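Local coordinates for protein TRNA (adenine(9)-n1)-methyltransferase (Sulfolobus acidocaldarius, PDB 5A7Z) that catalyses S-adenosyl-L-methionine-dependent N1-methylation of adenosine 9 in tRNA, acting as an archaeal Trm10 enzyme of the SPOUT class, at residues A186-F197 against I249-L259; P175-D183 against K205-T213. One frame throughout, in Å; residues are numbered along the deposited sequence.

Interaction 1 of 2, residues A186-F197 against I249-L259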
loop_
_atom_site.group_PDB
_atom_site.type_symbol
_atom_site.label_atom_id
_atom_site.label_comp_id
_atom_site.label_asym_id
_atom_site.label_seq_id
_atom_site.Cartn_x
_atom_site.Cartn_y
_atom_site.Cartn_z
ATOM N N ALA A 186 -0.419 -12.006 -15.024
ATOM C CA ALA A 186 0.337 -10.925 -14.433
ATOM C C ALA A 186 1.841 -11.169 -14.599
ATOM O O ALA A 186 2.333 -12.271 -14.388
ATOM C CB ALA A 186 -0.021 -10.764 -12.967
ATOM N N THR A 187 2.551 -10.125 -14.990
ATOM C CA THR A 187 3.995 -10.122 -14.975
ATOM C C THR A 187 4.446 -8.968 -14.103
ATOM O O THR A 187 3.643 -8.107 -13.714
ATOM C CB THR A 187 4.559 -9.869 -16.367
ATOM O OG1 THR A 187 4.170 -8.569 -16.782
ATOM C CG2 THR A 187 4.054 -10.879 -17.371
ATOM N N ASP A 188 5.735 -8.943 -13.812
ATOM C CA ASP A 188 6.327 -7.873 -13.029
ATOM C C ASP A 188 6.002 -6.528 -13.663
ATOM O O ASP A 188 5.594 -5.587 -12.984
ATOM C CB ASP A 188 7.858 -8.073 -12.898
ATOM C CG ASP A 188 8.230 -9.146 -11.848
ATOM O OD1 ASP A 188 8.073 -8.858 -10.639
ATOM O OD2 ASP A 188 8.670 -10.275 -12.225
ATOM N N GLN A 189 6.141 -6.443 -14.975
ATOM C CA GLN A 189 6.034 -5.158 -15.624
ATOM C C GLN A 189 4.579 -4.740 -15.783
ATOM O O GLN A 189 4.255 -3.561 -15.594
ATOM C CB GLN A 189 6.801 -5.142 -16.957
ATOM C CG GLN A 189 8.338 -5.229 -16.795
ATOM C CD GLN A 189 8.900 -4.341 -15.666
ATOM O OE1 GLN A 189 9.260 -4.830 -14.573
ATOM N NE2 GLN A 189 8.964 -3.032 -15.920
ATOM N N ILE A 190 3.687 -5.691 -16.042
ATOM C CA ILE A 190 2.264 -5.341 -16.066
ATOM C C ILE A 190 1.914 -4.570 -14.799
ATOM O O ILE A 190 1.261 -3.532 -14.845
ATOM C CB ILE A 190 1.349 -6.553 -16.123
ATOM C CG1 ILE A 190 1.507 -7.304 -17.452
ATOM C CG2 ILE A 190 -0.104 -6.108 -15.939
ATOM C CD1 ILE A 190 1.286 -6.458 -18.673
ATOM N N LEU A 191 2.383 -5.078 -13.666
ATOM C CA LEU A 191 2.092 -4.459 -12.386
ATOM C C LEU A 191 2.758 -3.116 -12.193
ATOM O O LEU A 191 2.127 -2.192 -11.701
ATOM C CB LEU A 191 2.476 -5.378 -11.245
ATOM C CG LEU A 191 1.784 -6.737 -11.248
ATOM C CD1 LEU A 191 2.171 -7.486 -9.994
ATOM C CD2 LEU A 191 0.268 -6.588 -11.365
ATOM N N ARG A 192 4.030 -2.995 -12.574
ATOM C CA ARG A 192 4.738 -1.735 -12.369
ATOM C C ARG A 192 4.170 -0.683 -13.299
ATOM O O ARG A 192 4.112 0.489 -12.958
ATOM C CB ARG A 192 6.249 -1.891 -12.558
ATOM C CG ARG A 192 6.859 -2.920 -11.605
ATOM C CD ARG A 192 8.217 -2.513 -11.028
ATOM N NE ARG A 192 8.645 -3.454 -9.981
ATOM C CZ ARG A 192 9.143 -4.676 -10.213
ATOM N NH1 ARG A 192 9.340 -5.099 -11.465
ATOM N NH2 ARG A 192 9.451 -5.480 -9.194
ATOM N N ASP A 193 3.674 -1.120 -14.442
ATOM C CA ASP A 193 3.132 -0.199 -15.422
ATOM C C ASP A 193 1.733 0.291 -15.135
ATOM O O ASP A 193 1.248 1.126 -15.866
ATOM C CB ASP A 193 3.126 -0.843 -16.802
ATOM C CG ASP A 193 4.526 -1.011 -17.376
ATOM O OD1 ASP A 193 5.511 -0.619 -16.680
ATOM O OD2 ASP A 193 4.634 -1.559 -18.507
ATOM N N HIS A 194 1.070 -0.223 -14.113
ATOM C CA HIS A 194 -0.258 0.247 -13.788
ATOM C C HIS A 194 -0.267 0.960 -12.467
ATOM O O HIS A 194 0.572 0.730 -11.665
ATOM C CB HIS A 194 -1.242 -0.882 -13.810
ATOM C CG HIS A 194 -1.670 -1.261 -15.177
ATOM N ND1 HIS A 194 -0.947 -2.117 -15.963
ATOM C CD2 HIS A 194 -2.741 -0.894 -15.907
ATOM C CE1 HIS A 194 -1.556 -2.269 -17.120
ATOM N NE2 HIS A 194 -2.645 -1.534 -17.112
ATOM N N ASN A 195 -1.204 1.855 -12.250
ATOM C CA ASN A 195 -1.169 2.638 -11.007
ATOM C C ASN A 195 -2.411 2.497 -10.119
ATOM O O ASN A 195 -2.502 3.139 -9.074
ATOM C CB ASN A 195 -0.861 4.105 -11.287
ATOM C CG ASN A 195 -1.907 4.768 -12.124
ATOM O OD1 ASN A 195 -2.935 4.191 -12.411
ATOM N ND2 ASN A 195 -1.660 6.014 -12.499
ATOM N N VAL A 196 -3.376 1.703 -10.570
ATOM C CA VAL A 196 -4.626 1.458 -9.816
ATOM C C VAL A 196 -4.980 -0.035 -9.924
ATOM O O VAL A 196 -5.002 -0.586 -11.013
ATOM C CB VAL A 196 -5.790 2.304 -10.350
ATOM C CG1 VAL A 196 -7.082 1.977 -9.605
ATOM C CG2 VAL A 196 -5.470 3.779 -10.251
ATOM N N PHE A 197 -5.227 -0.673 -8.783
ATOM C CA PHE A 197 -5.469 -2.137 -8.715
ATOM C C PHE A 197 -6.774 -2.451 -8.042
ATOM O O PHE A 197 -7.002 -2.041 -6.919
ATOM C CB PHE A 197 -4.306 -2.833 -7.998
ATOM C CG PHE A 197 -3.005 -2.562 -8.646
ATOM C CD1 PHE A 197 -2.385 -1.351 -8.460
ATOM C CD2 PHE A 197 -2.508 -3.423 -9.598
ATOM C CE1 PHE A 197 -1.230 -1.036 -9.144
ATOM C CE2 PHE A 197 -1.336 -3.127 -10.273
ATOM C CZ PHE A 197 -0.702 -1.931 -10.049
ATOM N N ILE A 249 1.055 -7.310 -4.538
ATOM C CA ILE A 249 1.152 -6.189 -5.490
ATOM C C ILE A 249 2.150 -5.196 -4.905
ATOM O O ILE A 249 3.028 -4.706 -5.581
ATOM C CB ILE A 249 -0.207 -5.452 -5.713
ATOM C CG1 ILE A 249 -1.339 -6.402 -6.128
ATOM C CG2 ILE A 249 -0.069 -4.354 -6.756
ATOM C CD1 ILE A 249 -1.089 -7.142 -7.414
ATOM N N LEU A 250 1.989 -4.898 -3.639
ATOM C CA LEU A 250 2.829 -3.907 -2.983
ATOM C C LEU A 250 4.291 -4.398 -2.831
ATOM O O LEU A 250 5.195 -3.597 -2.899
ATOM C CB LEU A 250 2.228 -3.523 -1.636
ATOM C CG LEU A 250 0.849 -2.842 -1.677
ATOM C CD1 LEU A 250 0.253 -2.773 -0.275
ATOM C CD2 LEU A 250 0.945 -1.443 -2.268
ATOM N N ARG A 251 4.518 -5.711 -2.699
ATOM C CA ARG A 251 5.893 -6.233 -2.647
ATOM C C ARG A 251 6.586 -5.817 -3.897
ATOM O O ARG A 251 7.739 -5.463 -3.880
ATOM C CB ARG A 251 5.965 -7.772 -2.653
ATOM C CG ARG A 251 5.324 -8.543 -1.522
ATOM C CD ARG A 251 5.786 -8.100 -0.193
ATOM N NE ARG A 251 5.681 -9.167 0.820
ATOM C CZ ARG A 251 6.726 -9.710 1.429
ATOM N NH1 ARG A 251 7.959 -9.414 1.042
ATOM N NH2 ARG A 251 6.550 -10.585 2.383
ATOM N N VAL A 252 5.894 -6.025 -5.014
ATOM C CA VAL A 252 6.478 -5.888 -6.323
ATOM C C VAL A 252 6.692 -4.405 -6.631
ATOM O O VAL A 252 7.764 -4.008 -7.065
ATOM C CB VAL A 252 5.593 -6.548 -7.385
ATOM C CG1 VAL A 252 6.067 -6.182 -8.768
ATOM C CG2 VAL A 252 5.588 -8.063 -7.211
ATOM N N LYS A 253 5.728 -3.574 -6.282
ATOM C CA LYS A 253 5.782 -2.175 -6.683
ATOM C C LYS A 253 6.613 -1.306 -5.768
ATOM O O LYS A 253 7.170 -0.306 -6.220
ATOM C CB LYS A 253 4.400 -1.599 -6.745
ATOM C CG LYS A 253 3.537 -2.235 -7.818
ATOM C CD LYS A 253 2.230 -1.493 -7.943
ATOM C CE LYS A 253 2.440 -0.047 -8.409
ATOM N NZ LYS A 253 2.884 -0.046 -9.817
ATOM N N GLU A 254 6.641 -1.623 -4.480
ATOM C CA GLU A 254 7.279 -0.728 -3.509
ATOM C C GLU A 254 8.591 -1.300 -2.997
ATOM O O GLU A 254 9.467 -0.567 -2.556
ATOM C CB GLU A 254 6.337 -0.447 -2.344
ATOM C CG GLU A 254 5.189 0.475 -2.708
ATOM C CD GLU A 254 5.652 1.890 -3.001
ATOM O OE1 GLU A 254 6.563 2.385 -2.307
ATOM O OE2 GLU A 254 5.094 2.505 -3.908
ATOM N N LEU A 255 8.721 -2.613 -3.053
ATOM C CA LEU A 255 9.939 -3.270 -2.590
ATOM C C LEU A 255 10.786 -3.748 -3.742
ATOM O O LEU A 255 11.857 -4.274 -3.546
ATOM C CB LEU A 255 9.594 -4.438 -1.671
ATOM C CG LEU A 255 9.566 -4.136 -0.185
ATOM C CD1 LEU A 255 8.975 -2.757 0.140
ATOM C CD2 LEU A 255 8.832 -5.246 0.550
ATOM N N ASP A 256 10.310 -3.545 -4.954
ATOM C CA ASP A 256 10.981 -4.075 -6.132
ATOM C C ASP A 256 11.203 -5.574 -6.036
ATOM O O ASP A 256 12.208 -6.080 -6.484
ATOM C CB ASP A 256 12.310 -3.351 -6.368
ATOM C CG ASP A 256 12.111 -1.915 -6.791
ATOM O OD1 ASP A 256 11.295 -1.696 -7.715
ATOM O OD2 ASP A 256 12.729 -1.008 -6.172
ATOM N N GLN A 257 10.248 -6.283 -5.469
ATOM C CA GLN A 257 10.359 -7.678 -5.398
ATOM C C GLN A 257 9.873 -8.292 -6.681
ATOM O O GLN A 257 9.013 -7.755 -7.389
ATOM C CB GLN A 257 9.574 -8.222 -4.231
ATOM C CG GLN A 257 10.424 -9.021 -3.282
ATOM C CD GLN A 257 9.624 -9.818 -2.287
ATOM O OE1 GLN A 257 8.469 -9.516 -2.017
ATOM N NE2 GLN A 257 10.239 -10.864 -1.738
ATOM N N SER A 258 10.490 -9.413 -7.002
ATOM C CA SER A 258 9.993 -10.330 -8.004
ATOM C C SER A 258 8.545 -10.786 -7.659
ATOM O O SER A 258 8.220 -11.084 -6.490
ATOM C CB SER A 258 10.952 -11.523 -8.036
ATOM O OG SER A 258 10.553 -12.463 -8.952
ATOM N N LEU A 259 7.691 -10.841 -8.669
ATOM C CA LEU A 259 6.357 -11.408 -8.519
ATOM C C LEU A 259 6.447 -12.816 -7.960
ATOM O O LEU A 259 5.807 -13.141 -6.958
ATOM C CB LEU A 259 5.647 -11.438 -9.873
ATOM C CG LEU A 259 4.212 -11.980 -9.859
ATOM C CD1 LEU A 259 3.447 -11.491 -8.643
ATOM C CD2 LEU A 259 3.475 -11.594 -11.131
#
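Leu-191 packs on Ile-249, Val-252 and Leu-259, and Phe-197 on Ile-249 and Lys-253, where the short helix 188-192 crosses helix 242-255 against the central sheet of the SPOUT methyltransferase domain; the short segments 188-192 and 249-255 cross at -77°. The packed side is apolar. Ile-249 sets CG2 over the centre of the Phe-197 ring, 3.8 Å from its centroid, a CH-pi contact, while its CD1 branch meets Leu-191 CD1; Leu-259 CD2 lies against Ala-186 CB. Lys-253 marks the border: its chain passes the Phe-197 ring, CD at 3.6 Å from CZ, and bends at chi3 and chi4 (64° and 70°) to carry NZ to Leu-191 O at 3.0 Å and His-194 O at 3.1 Å. A methionine in its place has no ammonium, which would probably leave His-194 O without its mate in this contact and hold the turn after helix 188-192 less firmly to helix 242-255. Toward solvent the contact is polar and looser. Arg-192 grips Val-252 O with NE and NH2 from one face of that carbonyl, and Asp-256 OD1 adds a long ion pair from well outside the guanidinium plane. Beyond it, Asp-188 OD1 accepts from Leu-259 N at 2.8 Å, on its syn side.

Interaction 2 of 2, residues P175-D183 against K205-T213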
loop_
_atom_site.group_PDB
_atom_site.type_symbol
_atom_site.label_atom_id
_atom_site.label_comp_id
_atom_site.label_asym_id
_atom_site.label_seq_id
_atom_site.Cartn_x
_atom_site.Cartn_y
_atom_site.Cartn_z
ATOM N N PRO A 175 -6.118 1.565 -14.478
ATOM C CA PRO A 175 -6.491 0.470 -13.596
ATOM C C PRO A 175 -6.305 -0.868 -14.226
ATOM O O PRO A 175 -6.394 -1.002 -15.446
ATOM C CB PRO A 175 -7.984 0.701 -13.343
ATOM C CG PRO A 175 -8.318 2.001 -13.997
ATOM C CD PRO A 175 -7.302 2.180 -15.071
ATOM N N VAL A 176 -6.030 -1.861 -13.401
ATOM C CA VAL A 176 -6.166 -3.236 -13.820
ATOM C C VAL A 176 -7.024 -3.962 -12.789
ATOM O O VAL A 176 -7.128 -3.514 -11.650
ATOM C CB VAL A 176 -4.802 -3.874 -13.959
ATOM C CG1 VAL A 176 -4.173 -4.076 -12.597
ATOM C CG2 VAL A 176 -4.904 -5.182 -14.707
ATOM N N ILE A 177 -7.706 -5.024 -13.213
ATOM C CA ILE A 177 -8.605 -5.769 -12.356
ATOM C C ILE A 177 -7.950 -7.110 -12.062
ATOM O O ILE A 177 -7.567 -7.839 -12.974
ATOM C CB ILE A 177 -9.962 -6.063 -13.046
ATOM C CG1 ILE A 177 -10.551 -4.819 -13.725
ATOM C CG2 ILE A 177 -10.948 -6.661 -12.067
ATOM C CD1 ILE A 177 -10.744 -3.612 -12.840
ATOM N N LEU A 178 -7.864 -7.452 -10.790
ATOM C CA LEU A 178 -7.300 -8.717 -10.403
ATOM C C LEU A 178 -8.372 -9.767 -10.400
ATOM O O LEU A 178 -9.373 -9.628 -9.742
ATOM C CB LEU A 178 -6.593 -8.589 -9.051
ATOM C CG LEU A 178 -5.331 -7.747 -9.322
ATOM C CD1 LEU A 178 -5.053 -6.748 -8.243
ATOM C CD2 LEU A 178 -4.130 -8.642 -9.589
ATOM N N ASP A 179 -8.157 -10.796 -11.200
ATOM C CA ASP A 179 -9.192 -11.755 -11.534
ATOM C C ASP A 179 -8.536 -13.109 -11.823
ATOM O O ASP A 179 -7.834 -13.249 -12.825
ATOM C CB ASP A 179 -9.955 -11.268 -12.771
ATOM C CG ASP A 179 -11.200 -12.116 -13.084
ATOM O OD1 ASP A 179 -11.441 -13.123 -12.403
ATOM O OD2 ASP A 179 -11.938 -11.752 -14.026
ATOM N N PRO A 180 -8.770 -14.104 -10.958
ATOM C CA PRO A 180 -8.239 -15.465 -11.185
ATOM C C PRO A 180 -8.577 -16.014 -12.559
ATOM O O PRO A 180 -7.873 -16.885 -13.075
ATOM C CB PRO A 180 -8.928 -16.311 -10.108
ATOM C CG PRO A 180 -10.020 -15.454 -9.531
ATOM C CD PRO A 180 -9.594 -14.033 -9.738
ATOM N N TYR A 181 -9.654 -15.509 -13.140
ATOM C CA TYR A 181 -10.139 -15.998 -14.413
ATOM C C TYR A 181 -9.968 -14.949 -15.504
ATOM O O TYR A 181 -10.531 -15.074 -16.579
ATOM C CB TYR A 181 -11.601 -16.397 -14.271
ATOM C CG TYR A 181 -11.817 -17.706 -13.540
ATOM C CD1 TYR A 181 -11.594 -18.922 -14.180
ATOM C CD2 TYR A 181 -12.282 -17.734 -12.232
ATOM C CE1 TYR A 181 -11.815 -20.126 -13.538
ATOM C CE2 TYR A 181 -12.499 -18.937 -11.581
ATOM C CZ TYR A 181 -12.271 -20.128 -12.249
ATOM O OH TYR A 181 -12.483 -21.335 -11.628
ATOM N N GLY A 182 -9.162 -13.921 -15.233
ATOM C CA GLY A 182 -8.785 -12.965 -16.262
ATOM C C GLY A 182 -8.048 -13.668 -17.381
ATOM O O GLY A 182 -7.652 -14.813 -17.226
ATOM N N ASP A 183 -7.837 -12.982 -18.495
ATOM C CA ASP A 183 -7.163 -13.593 -19.639
ATOM C C ASP A 183 -5.699 -13.166 -19.749
ATOM O O ASP A 183 -4.914 -13.820 -20.411
ATOM C CB ASP A 183 -7.910 -13.284 -20.948
ATOM C CG ASP A 183 -7.988 -11.794 -21.248
ATOM O OD1 ASP A 183 -7.867 -10.988 -20.305
ATOM O OD2 ASP A 183 -8.193 -11.426 -22.429
ATOM N N LYS A 205 -16.973 -20.508 -6.464
ATOM C CA LYS A 205 -15.952 -21.209 -7.243
ATOM C C LYS A 205 -14.918 -20.313 -7.913
ATOM O O LYS A 205 -14.407 -20.634 -8.978
ATOM C CB LYS A 205 -16.628 -22.071 -8.310
ATOM C CG LYS A 205 -17.470 -23.206 -7.750
ATOM C CD LYS A 205 -18.131 -24.005 -8.860
ATOM C CE LYS A 205 -18.954 -25.154 -8.300
ATOM N NZ LYS A 205 -19.628 -25.930 -9.378
ATOM N N GLY A 206 -14.596 -19.190 -7.291
ATOM C CA GLY A 206 -13.447 -18.435 -7.741
ATOM C C GLY A 206 -13.560 -17.113 -8.450
ATOM O O GLY A 206 -12.746 -16.264 -8.169
ATOM N N ARG A 207 -14.467 -16.930 -9.394
ATOM C CA ARG A 207 -14.360 -15.651 -10.031
ATOM C C ARG A 207 -14.485 -14.575 -9.013
ATOM O O ARG A 207 -15.058 -14.739 -7.961
ATOM C CB ARG A 207 -15.244 -15.403 -11.231
ATOM C CG ARG A 207 -14.429 -14.665 -12.288
ATOM C CD ARG A 207 -15.023 -13.352 -12.748
ATOM N NE ARG A 207 -14.441 -12.932 -14.028
ATOM C CZ ARG A 207 -14.491 -13.642 -15.155
ATOM N NH1 ARG A 207 -15.115 -14.811 -15.193
ATOM N NH2 ARG A 207 -13.917 -13.181 -16.253
ATOM N N ARG A 208 -13.871 -13.478 -9.345
ATOM C CA ARG A 208 -13.815 -12.331 -8.468
ATOM C C ARG A 208 -14.526 -11.206 -9.155
ATOM O O ARG A 208 -13.990 -10.567 -10.038
ATOM C CB ARG A 208 -12.369 -11.940 -8.186
ATOM C CG ARG A 208 -12.129 -11.290 -6.848
ATOM C CD ARG A 208 -10.672 -10.950 -6.680
ATOM N NE ARG A 208 -9.923 -12.066 -6.134
ATOM C CZ ARG A 208 -10.012 -12.473 -4.886
ATOM N NH1 ARG A 208 -10.810 -11.875 -4.050
ATOM N NH2 ARG A 208 -9.302 -13.484 -4.478
ATOM N N LEU A 209 -15.754 -11.005 -8.749
ATOM C CA LEU A 209 -16.577 -9.955 -9.287
ATOM C C LEU A 209 -16.226 -8.616 -8.640
ATOM O O LEU A 209 -16.283 -8.453 -7.415
ATOM C CB LEU A 209 -18.070 -10.272 -9.086
ATOM C CG LEU A 209 -19.075 -9.117 -9.334
ATOM C CD1 LEU A 209 -18.931 -8.493 -10.730
ATOM C CD2 LEU A 209 -20.512 -9.582 -9.111
ATOM N N ASP A 210 -15.827 -7.686 -9.495
ATOM C CA ASP A 210 -15.699 -6.280 -9.162
ATOM C C ASP A 210 -16.942 -5.531 -9.667
ATOM O O ASP A 210 -16.969 -5.024 -10.792
ATOM C CB ASP A 210 -14.469 -5.739 -9.854
ATOM C CG ASP A 210 -14.478 -6.038 -11.319
ATOM O OD1 ASP A 210 -14.746 -7.212 -11.664
ATOM O OD2 ASP A 210 -14.309 -5.109 -12.131
ATOM N N ARG A 211 -17.973 -5.483 -8.841
ATOM C CA ARG A 211 -19.269 -5.077 -9.299
ATOM C C ARG A 211 -19.399 -3.550 -9.479
ATOM O O ARG A 211 -20.058 -3.098 -10.391
ATOM C CB ARG A 211 -20.315 -5.534 -8.299
ATOM C CG ARG A 211 -21.730 -5.147 -8.696
ATOM C CD ARG A 211 -22.157 -5.938 -9.914
ATOM N NE ARG A 211 -23.615 -6.098 -10.036
ATOM C CZ ARG A 211 -24.197 -7.159 -10.609
ATOM N NH1 ARG A 211 -23.445 -8.169 -11.066
ATOM N NH2 ARG A 211 -25.526 -7.221 -10.721
ATOM N N ALA A 212 -18.856 -2.759 -8.559
ATOM C CA ALA A 212 -19.037 -1.302 -8.651
ATOM C C ALA A 212 -18.169 -0.749 -9.794
ATOM O O ALA A 212 -18.526 0.223 -10.465
ATOM C CB ALA A 212 -18.709 -0.633 -7.340
ATOM N N THR A 213 -17.085 -1.436 -10.093
ATOM C CA THR A 213 -16.276 -1.043 -11.229
ATOM C C THR A 213 -16.882 -1.528 -12.571
ATOM O O THR A 213 -16.831 -0.820 -13.566
ATOM C CB THR A 213 -14.790 -1.478 -11.050
ATOM O OG1 THR A 213 -14.630 -2.877 -11.328
ATOM C CG2 THR A 213 -14.333 -1.199 -9.632
#
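An Asx turn and a type I beta turn, both starting at Asp-179, follow strand 175-178 in the central sheet of the SPOUT domain and pack against segment 205-213, which includes the short strand 208-209. Asp-179 serves both sides: OD1 accepts from Tyr-181 N at 3.1 Å, above the carboxylate plane, and OD2 forms a salt bridge with Arg-207 NE at 2.8 Å. That bridge is poorly directed, its hydrogen bond weak and the two planes 56° apart; Arg-226 is a second partner of OD2. Between the turn and the chain, Pro-180 wedges CG against Gly-206 O and CD against Arg-208 CB, 3.8 Å away. CG of Arg-208 points away from its own backbone N (chi1 -151°), and an extended chi2 carries CD to 3.6 Å from Leu-178 O; the bend at chi3 then turns the guanidinium off toward Gly-200 O and Asp-240 O. Farther back in strand 175-178, Ile-177 CG2 rests 3.7 Å from Asp-210 CG, whose carboxylate pairs with Arg-226. At the exposed end, Tyr-181 CB lies over one face of the Arg-207 guanidinium. The Tyr-181 ring turns its edge to the backbone of 205-207, and its OH makes a weak bond to Lys-205 O at 3.3 Å.

Both contacts belong to the same mixed sheet of the SPOUT domain, their centres about 17 Å apart. Their segments alternate along the chain: 175-183 and 186-197 come first, then 205-213 and 249-259. Strand 196-202 joins them. It begins in interaction 1, runs parallel to strand 175-178 of interaction 2, and pairs antiparallel with strand 208-209. They touch directly where Val-196 O probably accepts a hydrogen bond from Val-176 N and where the Phe-197 ring packs on Val-176. Helix 242-255 bridges them too, since Ile-249 also meets Leu-178. Helix 242-255 and the 205-213 segment are thus tied to one sheet core within the methyltransferase domain.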